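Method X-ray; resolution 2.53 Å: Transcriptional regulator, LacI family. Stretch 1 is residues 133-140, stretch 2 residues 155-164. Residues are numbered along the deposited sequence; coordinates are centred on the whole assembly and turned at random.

Stretch 1 (133-140) VIYSVAKG
Stretch 2 155-164: VIADQPAREE

Two neighbouring parallel β-strands, 133-135 and 155-157, run side by side in one chain with a signed crossing angle of -24° and a closest axial approach of 4.7 Å; both continue into loops that stay in contact. Val155 (phi/psi -123/143, chi1 p) pairs with Val133 (-98/113, chi1 t) at a CA-CA distance of 5.1 Å. Their side chains share a face of the sheet, with Val155 CG1 3.7 Å from Val133 CG2. Val155 O accepts a hydrogen bond from Ile134 N (2.7 Å, 163° at the hydrogen) and also receives a CA-H...O contact from Val133 CA at 3.5 Å.

Ile156 (-110/137, chi1 m, chi2 t) lies beside Ile134 (-85/120, also m, t) on the opposite face, Ile156 CG1 packing 4.0 Å from Ile134 CB. Ile134 O faces stretch 2, taking a CA-H...O contact from Ile156 CA at 3.5 Å and a hydrogen bond from Ala157 N at 2.8 Å. Ile134 thus ties its backbone to the residues before and after its partner, the usual parallel pattern.

Ala157 (-119/134) pairs with Tyr135 (-109/110, chi1 t, chi2 55°), CA-CA 5.1 Å, returning to the face of the two valines. Ala157 CB sits at the edge of the Tyr135 ring, 4.3 Å from Tyr135 CD1. Ala157 O accepts Ser136 N at 3.0 Å and, within its own stretch, a weak bond from Gln159 N at 2.7 Å.

The regular strand pairing ends here: Ser136 turns to 48/64 and Asp158 to 72/-52, so that Ser136 has Gln159 as its nearest CA neighbour, at 4.8 Å. Asp158 points its CB toward stretch 1, with chi1 -90°; Asp158 CB is 4.2 Å from Ser136 CB, and Asp158 OD1 is 3.8 Å from Tyr135 CE1.

Gln159 (-173/157, chi1 p, chi2 t) extends the backbone ladder, its O accepting Val137 N at 3.1 Å. A cis peptide leads into Pro160 (-84/144, C-gamma endo), whose CB points toward stretch 1. Pro160 CD packs 4.3 Å from Val137 CB, and Pro160 CB 3.8 Å from Lys139 CD. Pro160 N has no hydrogen to offer Val137 O, 3.2 Å away.

Beyond the proline, Lys139 (chi1 to chi4 t, p, t, t) reaches along stretch 2: Lys139 NZ donates to Ala161 O (-84/161) at 3.2 Å. Arg162 turns the chain at 60/44, and Glu163 (-101/132, chi1 m, chi2 m) completes the contact with a salt bridge, Glu163 OE2 to Lys139 NZ, 2.7 Å. Glu164 stays out of reach.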

# COMPACT_ATOMS: atom_id res chain seq x y z
N VAL A 133 7.19 -1.67 11.71
CA VAL A 133 5.95 -1.29 11.06
C VAL A 133 5.46 -2.58 10.42
O VAL A 133 6.10 -3.11 9.51
CB VAL A 133 6.19 -0.24 9.94
CG1 VAL A 133 4.93 -0.07 9.12
CG2 VAL A 133 6.62 1.09 10.56
N ILE A 134 4.34 -3.11 10.91
CA ILE A 134 3.83 -4.34 10.34
C ILE A 134 3.00 -3.97 9.15
O ILE A 134 2.01 -3.23 9.27
CB ILE A 134 3.00 -5.14 11.37
CG1 ILE A 134 3.93 -5.63 12.49
CG2 ILE A 134 2.35 -6.33 10.69
CD1 ILE A 134 3.25 -6.31 13.65
N TYR A 135 3.40 -4.47 7.99
CA TYR A 135 2.70 -4.14 6.76
C TYR A 135 1.88 -5.23 6.12
O TYR A 135 2.41 -6.20 5.58
CB TYR A 135 3.70 -3.60 5.73
CG TYR A 135 3.07 -3.25 4.41
CD1 TYR A 135 1.99 -2.37 4.35
CD2 TYR A 135 3.55 -3.79 3.23
CE1 TYR A 135 1.40 -2.03 3.11
CE2 TYR A 135 2.98 -3.47 1.99
CZ TYR A 135 1.91 -2.58 1.94
OH TYR A 135 1.35 -2.26 0.73
N SER A 136 0.56 -5.06 6.17
CA SER A 136 -0.37 -5.98 5.53
C SER A 136 -0.10 -7.45 5.82
O SER A 136 0.19 -8.23 4.92
CB SER A 136 -0.34 -5.73 4.03
OG SER A 136 -1.30 -6.52 3.36
N VAL A 137 -0.23 -7.83 7.08
CA VAL A 137 0.01 -9.20 7.47
C VAL A 137 -1.32 -9.86 7.86
O VAL A 137 -2.22 -9.20 8.39
CB VAL A 137 1.02 -9.24 8.63
CG1 VAL A 137 1.09 -10.63 9.23
CG2 VAL A 137 2.39 -8.82 8.10
N ALA A 138 -1.43 -11.15 7.59
CA ALA A 138 -2.66 -11.86 7.91
C ALA A 138 -2.95 -11.88 9.40
O ALA A 138 -2.04 -11.81 10.23
CB ALA A 138 -2.58 -13.30 7.39
N LYS A 139 -4.23 -11.95 9.74
CA LYS A 139 -4.61 -12.02 11.13
C LYS A 139 -4.17 -13.43 11.51
O LYS A 139 -4.29 -14.35 10.71
CB LYS A 139 -6.13 -11.88 11.27
CG LYS A 139 -6.66 -12.00 12.70
CD LYS A 139 -6.14 -10.89 13.61
CE LYS A 139 -6.87 -10.90 14.94
NZ LYS A 139 -6.48 -9.77 15.84
N GLY A 140 -3.64 -13.59 12.72
CA GLY A 140 -3.20 -14.90 13.16
C GLY A 140 -1.84 -15.31 12.64
O GLY A 140 -1.45 -16.47 12.75
N VAL A 155 3.52 -0.89 15.05
CA VAL A 155 2.34 -0.25 14.49
C VAL A 155 1.93 -1.12 13.31
O VAL A 155 2.77 -1.66 12.59
CB VAL A 155 2.66 1.17 13.98
CG1 VAL A 155 3.76 1.11 12.92
CG2 VAL A 155 1.41 1.79 13.38
N ILE A 156 0.62 -1.27 13.10
CA ILE A 156 0.12 -2.09 12.01
C ILE A 156 -0.53 -1.24 10.92
O ILE A 156 -1.28 -0.31 11.23
CB ILE A 156 -0.92 -3.11 12.54
CG1 ILE A 156 -0.23 -4.15 13.42
CG2 ILE A 156 -1.65 -3.77 11.38
CD1 ILE A 156 -1.19 -4.93 14.29
N ALA A 157 -0.25 -1.57 9.66
CA ALA A 157 -0.84 -0.86 8.53
C ALA A 157 -1.65 -1.84 7.68
O ALA A 157 -1.19 -2.94 7.37
CB ALA A 157 0.25 -0.22 7.67
N ASP A 158 -2.86 -1.42 7.31
CA ASP A 158 -3.75 -2.23 6.50
C ASP A 158 -4.36 -3.42 7.24
O ASP A 158 -5.58 -3.59 7.26
CB ASP A 158 -3.02 -2.70 5.25
CG ASP A 158 -3.17 -1.74 4.08
OD1 ASP A 158 -2.39 -1.85 3.11
OD2 ASP A 158 -4.09 -0.88 4.13
N GLN A 159 -3.52 -4.23 7.87
CA GLN A 159 -3.99 -5.41 8.60
C GLN A 159 -2.80 -6.02 9.34
O GLN A 159 -1.65 -5.84 8.93
CB GLN A 159 -4.57 -6.41 7.60
CG GLN A 159 -3.57 -6.83 6.54
CD GLN A 159 -4.19 -7.65 5.44
OE1 GLN A 159 -5.15 -8.39 5.66
NE2 GLN A 159 -3.62 -7.56 4.24
N PRO A 160 -3.04 -6.79 10.41
CA PRO A 160 -4.31 -7.17 11.02
C PRO A 160 -4.87 -6.13 11.99
O PRO A 160 -4.13 -5.48 12.72
CB PRO A 160 -3.95 -8.46 11.74
CG PRO A 160 -2.61 -8.08 12.32
CD PRO A 160 -1.91 -7.40 11.14
N ALA A 161 -6.19 -6.01 11.98
CA ALA A 161 -6.89 -5.09 12.85
C ALA A 161 -7.09 -5.73 14.21
O ALA A 161 -7.01 -6.94 14.36
CB ALA A 161 -8.25 -4.73 12.25
N ARG A 162 -7.36 -4.89 15.21
CA ARG A 162 -7.64 -5.35 16.55
C ARG A 162 -6.56 -6.17 17.26
O ARG A 162 -6.86 -7.20 17.87
CB ARG A 162 -8.96 -6.13 16.53
CG ARG A 162 -10.18 -5.30 16.12
CD ARG A 162 -11.43 -6.14 15.95
NE ARG A 162 -11.34 -7.00 14.77
CZ ARG A 162 -11.49 -6.57 13.52
NH1 ARG A 162 -11.75 -5.29 13.27
NH2 ARG A 162 -11.36 -7.43 12.51
N GLU A 163 -5.31 -5.74 17.17
CA GLU A 163 -4.23 -6.42 17.88
C GLU A 163 -3.99 -5.54 19.09
O GLU A 163 -3.90 -4.32 18.95
CB GLU A 163 -2.95 -6.50 17.04
CG GLU A 163 -2.91 -7.62 16.02
CD GLU A 163 -3.07 -9.00 16.65
OE1 GLU A 163 -2.40 -9.26 17.68
OE2 GLU A 163 -3.84 -9.82 16.12
N GLU A 164 -3.91 -6.12 20.27
CA GLU A 164 -3.70 -5.32 21.47
C GLU A 164 -2.30 -4.71 21.53
O GLU A 164 -1.31 -5.36 21.21
CB GLU A 164 -3.94 -6.18 22.72
CG GLU A 164 -3.69 -5.43 24.03
CD GLU A 164 -3.59 -6.37 25.22
OE1 GLU A 164 -2.77 -7.31 25.16
OE2 GLU A 164 -4.33 -6.16 26.20